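PDB 6E29: SWD1-like protein from Myceliophthora thermophila, which probably supports histone H3 methylation as Cps50 (Swd1), a WD-repeat subunit of a COMPASS complex, of which this chain is the beta-propeller domain. Local coordinates for residues B[46-51]-B[62-67]; B[66-71]-B[87-92]. All blocks are in the same frame, centred on the assembly; numbering follows the deposited sequence.

Seven four-stranded antiparallel sheets form the blades of this propeller, and the two contacts follow one another along the chain from one blade into the next. Contact 1 closes the hairpin of strands 48-53 and 58-64, the last two of the sheet that begins with strand 28-33. The chain then crosses to the neighbouring sheet, where contact 2 closes the longer loop through strands 70-75 and 81-86 and meets the start of strand 90-95. Neither loop lies inside the other; they join at H66 and S67, which belong to both contacts. K90 NZ also reaches back to G65 O, a probable hydrogen bond across the blade junction.

Contact 1 of 2, residues B[46-51]-B[62-67]; sequences DGTVVI and KLRGHS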
loop_
_atom_site.group_PDB
_atom_site.type_symbol
_atom_site.label_atom_id
_atom_site.label_comp_id
_atom_site.label_asym_id
_atom_site.label_seq_id
_atom_site.Cartn_x
_atom_site.Cartn_y
_atom_site.Cartn_z
ATOM N N ASP B 46 16.704 -5.065 -8.235
ATOM C CA ASP B 46 17.136 -6.424 -8.570
ATOM C C ASP B 46 16.447 -7.515 -7.738
ATOM O O ASP B 46 16.876 -8.671 -7.785
ATOM C CB ASP B 46 18.656 -6.564 -8.429
ATOM C CG ASP B 46 19.144 -6.348 -7.004
ATOM O OD1 ASP B 46 18.343 -5.982 -6.121
ATOM O OD2 ASP B 46 20.347 -6.571 -6.754
ATOM N N GLY B 47 15.414 -7.187 -6.975
ATOM C CA GLY B 47 14.697 -8.179 -6.208
ATOM C C GLY B 47 15.257 -8.443 -4.829
ATOM O O GLY B 47 14.611 -9.144 -4.038
ATOM N N THR B 48 16.413 -7.880 -4.491
ATOM C CA THR B 48 16.936 -8.069 -3.146
ATOM C C THR B 48 16.160 -7.222 -2.132
ATOM O O THR B 48 15.709 -6.115 -2.431
ATOM C CB THR B 48 18.422 -7.717 -3.088
ATOM O OG1 THR B 48 19.120 -8.423 -4.115
ATOM C CG2 THR B 48 19.009 -8.088 -1.730
ATOM N N VAL B 49 16.019 -7.753 -0.915
ATOM C CA VAL B 49 15.421 -7.034 0.197
ATOM C C VAL B 49 16.468 -6.828 1.278
ATOM O O VAL B 49 17.215 -7.753 1.598
ATOM C CB VAL B 49 14.205 -7.781 0.766
ATOM C CG1 VAL B 49 13.674 -7.027 2.013
ATOM C CG2 VAL B 49 13.119 -7.854 -0.319
ATOM N N VAL B 50 16.553 -5.596 1.798
ATOM C CA VAL B 50 17.569 -5.219 2.767
ATOM C C VAL B 50 16.889 -4.820 4.073
ATOM O O VAL B 50 15.897 -4.086 4.078
ATOM C CB VAL B 50 18.477 -4.090 2.232
ATOM C CG1 VAL B 50 19.556 -3.728 3.264
ATOM C CG2 VAL B 50 19.141 -4.544 0.943
ATOM N N ILE B 51 17.395 -5.349 5.172
ATOM C CA ILE B 51 16.921 -5.022 6.508
ATOM C C ILE B 51 17.989 -4.121 7.116
ATOM O O ILE B 51 19.116 -4.569 7.329
ATOM C CB ILE B 51 16.733 -6.282 7.360
ATOM C CG1 ILE B 51 15.773 -7.276 6.655
ATOM C CG2 ILE B 51 16.350 -5.896 8.782
ATOM C CD1 ILE B 51 14.459 -6.572 6.154
ATOM N N LYS B 62 20.624 -9.200 4.180
ATOM C CA LYS B 62 20.167 -9.117 2.799
ATOM C C LYS B 62 19.436 -10.411 2.452
ATOM O O LYS B 62 19.974 -11.506 2.672
ATOM C CB LYS B 62 21.356 -8.900 1.850
ATOM C CG LYS B 62 21.984 -7.497 1.898
ATOM C CD LYS B 62 23.345 -7.494 1.243
ATOM C CE LYS B 62 23.754 -6.112 0.762
ATOM N NZ LYS B 62 23.640 -5.110 1.857
ATOM N N LEU B 63 18.224 -10.277 1.890
ATOM C CA LEU B 63 17.351 -11.384 1.515
ATOM C C LEU B 63 17.233 -11.412 -0.000
ATOM O O LEU B 63 16.763 -10.446 -0.613
ATOM C CB LEU B 63 15.965 -11.243 2.153
ATOM C CG LEU B 63 15.980 -10.874 3.647
ATOM C CD1 LEU B 63 14.600 -10.374 4.074
ATOM C CD2 LEU B 63 16.409 -12.056 4.506
ATOM N N ARG B 64 17.654 -12.511 -0.604
ATOM C CA ARG B 64 17.625 -12.643 -2.059
ATOM C C ARG B 64 16.680 -13.789 -2.385
ATOM O O ARG B 64 17.014 -14.964 -2.212
ATOM C CB ARG B 64 19.049 -12.826 -2.609
ATOM C CG ARG B 64 20.033 -11.801 -1.991
ATOM C CD ARG B 64 21.350 -11.646 -2.752
ATOM N NE ARG B 64 22.457 -11.234 -1.887
ATOM C CZ ARG B 64 23.188 -10.139 -2.083
ATOM N NH1 ARG B 64 22.887 -9.328 -3.093
ATOM N NH2 ARG B 64 24.197 -9.834 -1.258
ATOM N N GLY B 65 15.467 -13.441 -2.812
ATOM C CA GLY B 65 14.496 -14.444 -3.179
ATOM C C GLY B 65 13.780 -14.011 -4.431
ATOM O O GLY B 65 13.222 -14.833 -5.159
ATOM N N HIS B 66 13.774 -12.716 -4.690
ATOM C CA HIS B 66 13.174 -12.206 -5.914
ATOM C C HIS B 66 14.296 -11.819 -6.869
ATOM O O HIS B 66 15.431 -11.535 -6.451
ATOM C CB HIS B 66 12.288 -10.967 -5.645
ATOM C CG HIS B 66 11.260 -11.143 -4.566
ATOM N ND1 HIS B 66 9.931 -11.394 -4.842
ATOM C CD2 HIS B 66 11.351 -11.048 -3.218
ATOM C CE1 HIS B 66 9.255 -11.469 -3.710
ATOM N NE2 HIS B 66 10.093 -11.282 -2.710
ATOM N N SER B 67 13.948 -11.742 -8.152
ATOM C CA SER B 67 14.849 -11.234 -9.180
ATOM C C SER B 67 14.318 -10.023 -9.944
ATOM O O SER B 67 14.977 -9.573 -10.888
ATOM C CB SER B 67 15.188 -12.350 -10.177
ATOM O OG SER B 67 14.009 -12.694 -10.912
HETATM O O HOH W 1 14.619 -10.941 -2.342
HETATM O O HOH W 2 17.818 -11.175 -5.018
#
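V49 and L63 form the hydrogen-bonded pair of an antiparallel hairpin, the last two strands of a four-stranded WD40 propeller blade. V49 N gives a bond to L63 O at 2.8 Å, and L63 N returns one to V49 O at 2.7 Å; both are nearly straight, at 173°. L63 O also accepts from water 1, which takes the G65 N-H at 2.7 Å, so the water continues the strand pairing where direct backbone bonds stop.

An Asx turn leads into the first strand. D46 OD1 accepts from T48 N at 3.2 Å, the donor lying well above the carboxylate plane, while D46 OD2 makes a salt bridge with R44. G47 follows the aspartate at backbone angles that call for glycine, and a CB there would run into H66 O.

Apolar packing occupies the face carrying V49 and L63. L63 CD1, anti to its CA (chi2 164°), lies 4.0 Å from V49 CG1 and reaches I51 CG1 as well; L82 and W94 of the next blade close over this face. On the opposite face T48 and R64 run side by side, pointing the same way. T48 CG2 is anti to the backbone N and meets L63 O at 3.4 Å and the R64 CG methylene, while OG1 shares water 2 with H66 O. An alanine in place of T48 would probably leave a gap beside R64 CG and cost water 2 one of its partners. Beyond the strand pairing, H66 approaches the turn with its first side-chain carbon: CB sits 3.4 Å from G47 O.

Contact 2 of 2, residues B[66-71]-B[87-92]; sequences HSKNIT and QGWKVI
Q87 N donates to N69 O at 2.8 Å, with the donor in the carbonyl plane and an angle of 155° at the hydrogen. A second bond grips the neighbouring peptide: K68 NZ reaches Q87 O at 2.9 Å, coming from above the carbonyl plane, 64° out of it. The lysine chain bends at three successive torsions to get there, and on the way its CE presses on G88 CA at 3.5 Å, tighter than usual for two carbons. A side chain on G88 would point toward this lysine and crowd its CB.

The Q87 side chain, extended beyond CG, crosses N69 and T71 obliquely. Its CG rests 3.5 Å from T71 CG2, the methyl that stands anti to the T71 carbonyl carbon, and its CD lies 3.6 Å from N69 CB. T71 OG1 turns elsewhere, bonding the backbone oxygen of V111.

Within the WD-repeat blade, these contacts join the entry to the innermost strand, 70-75, to the turn between strands 81-86 and 90-95. H66 belongs to the Gly-His pair familiar from WD repeats, and its ring packs against strand 90-95. NE2 is hydrogen-bonded to S84 OG, as in the histidine-serine pairing known from this family. I92 meets the ring tip to tip: CD1 makes a CH-pi contact over one face, 4.0 Å from the ring centroid and 20° off the normal. The ring edge is turned to strand 90-95, with CE1 3.5 Å from K90 O and nearly in plane. ND1 lies 4.0 Å from K90 CB, buried and without a polar partner, while the K90 chain slides past the ring in the opposite direction and carries NZ to G65 O.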
loop_
_atom_site.group_PDB
_atom_site.type_symbol
_atom_site.label_atom_id
_atom_site.label_comp_id
_atom_site.label_asym_id
_atom_site.label_seq_id
_atom_site.Cartn_x
_atom_site.Cartn_y
_atom_site.Cartn_z
ATOM N N HIS B 66 13.774 -12.716 -4.690
ATOM C CA HIS B 66 13.174 -12.206 -5.914
ATOM C C HIS B 66 14.296 -11.819 -6.869
ATOM O O HIS B 66 15.431 -11.535 -6.451
ATOM C CB HIS B 66 12.288 -10.967 -5.645
ATOM C CG HIS B 66 11.260 -11.143 -4.566
ATOM N ND1 HIS B 66 9.931 -11.394 -4.842
ATOM C CD2 HIS B 66 11.351 -11.048 -3.218
ATOM C CE1 HIS B 66 9.255 -11.469 -3.710
ATOM N NE2 HIS B 66 10.093 -11.282 -2.710
ATOM N N SER B 67 13.948 -11.742 -8.152
ATOM C CA SER B 67 14.849 -11.234 -9.180
ATOM C C SER B 67 14.318 -10.023 -9.944
ATOM O O SER B 67 14.977 -9.573 -10.888
ATOM C CB SER B 67 15.188 -12.350 -10.177
ATOM O OG SER B 67 14.009 -12.694 -10.912
ATOM N N LYS B 68 13.149 -9.489 -9.593
ATOM C CA LYS B 68 12.616 -8.322 -10.282
ATOM C C LYS B 68 12.253 -7.295 -9.223
ATOM O O LYS B 68 12.343 -7.573 -8.021
ATOM C CB LYS B 68 11.406 -8.679 -11.191
ATOM C CG LYS B 68 11.816 -9.240 -12.618
ATOM C CD LYS B 68 10.869 -8.716 -13.725
ATOM C CE LYS B 68 9.739 -9.688 -14.072
ATOM N NZ LYS B 68 8.449 -8.989 -14.433
ATOM N N ASN B 69 11.855 -6.095 -9.678
ATOM C CA ASN B 69 11.615 -4.981 -8.769
ATOM C C ASN B 69 10.686 -5.373 -7.635
ATOM O O ASN B 69 9.576 -5.863 -7.860
ATOM C CB ASN B 69 10.993 -3.784 -9.498
ATOM C CG ASN B 69 11.818 -3.317 -10.678
ATOM O OD1 ASN B 69 12.476 -4.109 -11.343
ATOM N ND2 ASN B 69 11.766 -2.024 -10.955
ATOM N N ILE B 70 11.128 -5.120 -6.408
ATOM C CA ILE B 70 10.222 -5.247 -5.284
ATOM C C ILE B 70 9.145 -4.173 -5.399
ATOM O O ILE B 70 9.427 -2.996 -5.675
ATOM C CB ILE B 70 10.972 -5.134 -3.951
ATOM C CG1 ILE B 70 12.110 -6.171 -3.919
ATOM C CG2 ILE B 70 9.975 -5.273 -2.795
ATOM C CD1 ILE B 70 11.546 -7.622 -3.956
ATOM N N THR B 71 7.898 -4.576 -5.187
ATOM C CA THR B 71 6.763 -3.673 -5.235
ATOM C C THR B 71 6.092 -3.420 -3.894
ATOM O O THR B 71 5.412 -2.400 -3.766
ATOM C CB THR B 71 5.695 -4.215 -6.194
ATOM O OG1 THR B 71 5.427 -5.574 -5.835
ATOM C CG2 THR B 71 6.212 -4.181 -7.665
ATOM N N GLN B 87 7.613 -7.505 -9.091
ATOM C CA GLN B 87 7.057 -7.512 -10.436
ATOM C C GLN B 87 7.243 -8.843 -11.129
ATOM O O GLN B 87 6.627 -9.062 -12.179
ATOM C CB GLN B 87 7.699 -6.422 -11.289
ATOM C CG GLN B 87 7.282 -5.031 -10.904
ATOM C CD GLN B 87 8.063 -3.949 -11.625
ATOM O OE1 GLN B 87 9.077 -4.217 -12.290
ATOM N NE2 GLN B 87 7.594 -2.707 -11.500
ATOM N N GLY B 88 8.100 -9.708 -10.588
ATOM C CA GLY B 88 8.333 -11.013 -11.172
ATOM C C GLY B 88 7.351 -12.060 -10.697
ATOM O O GLY B 88 7.677 -13.252 -10.736
ATOM N N TRP B 89 6.168 -11.626 -10.221
ATOM C CA TRP B 89 4.993 -12.474 -9.940
ATOM C C TRP B 89 5.058 -13.219 -8.606
ATOM O O TRP B 89 4.285 -14.146 -8.381
ATOM C CB TRP B 89 4.738 -13.524 -11.043
ATOM C CG TRP B 89 4.757 -13.018 -12.456
ATOM C CD1 TRP B 89 4.985 -11.726 -12.876
ATOM C CD2 TRP B 89 4.525 -13.787 -13.647
ATOM N NE1 TRP B 89 4.919 -11.655 -14.248
ATOM C CE2 TRP B 89 4.638 -12.901 -14.746
ATOM C CE3 TRP B 89 4.236 -15.139 -13.893
ATOM C CZ2 TRP B 89 4.459 -13.321 -16.070
ATOM C CZ3 TRP B 89 4.048 -15.552 -15.205
ATOM C CH2 TRP B 89 4.160 -14.646 -16.277
ATOM N N LYS B 90 5.954 -12.872 -7.700
ATOM C CA LYS B 90 6.172 -13.689 -6.520
ATOM C C LYS B 90 5.890 -12.912 -5.240
ATOM O O LYS B 90 6.072 -11.687 -5.162
ATOM C CB LYS B 90 7.616 -14.213 -6.496
ATOM C CG LYS B 90 8.021 -14.947 -7.761
ATOM C CD LYS B 90 9.543 -15.266 -7.794
ATOM C CE LYS B 90 9.982 -16.277 -6.750
ATOM N NZ LYS B 90 11.470 -16.485 -6.783
ATOM N N VAL B 91 5.430 -13.646 -4.233
ATOM C CA VAL B 91 5.284 -13.158 -2.862
ATOM C C VAL B 91 6.011 -14.143 -1.941
ATOM O O VAL B 91 5.824 -15.368 -2.061
ATOM C CB VAL B 91 3.799 -13.035 -2.460
ATOM C CG1 VAL B 91 3.665 -12.659 -1.008
ATOM C CG2 VAL B 91 3.087 -11.986 -3.308
ATOM N N ILE B 92 6.821 -13.615 -1.018
ATOM C CA ILE B 92 7.628 -14.438 -0.106
ATOM C C ILE B 92 7.421 -13.948 1.320
ATOM O O ILE B 92 7.412 -12.736 1.569
ATOM C CB ILE B 92 9.130 -14.388 -0.475
ATOM C CG1 ILE B 92 9.384 -15.036 -1.844
ATOM C CG2 ILE B 92 10.004 -15.008 0.630
ATOM C CD1 ILE B 92 10.854 -14.891 -2.311
#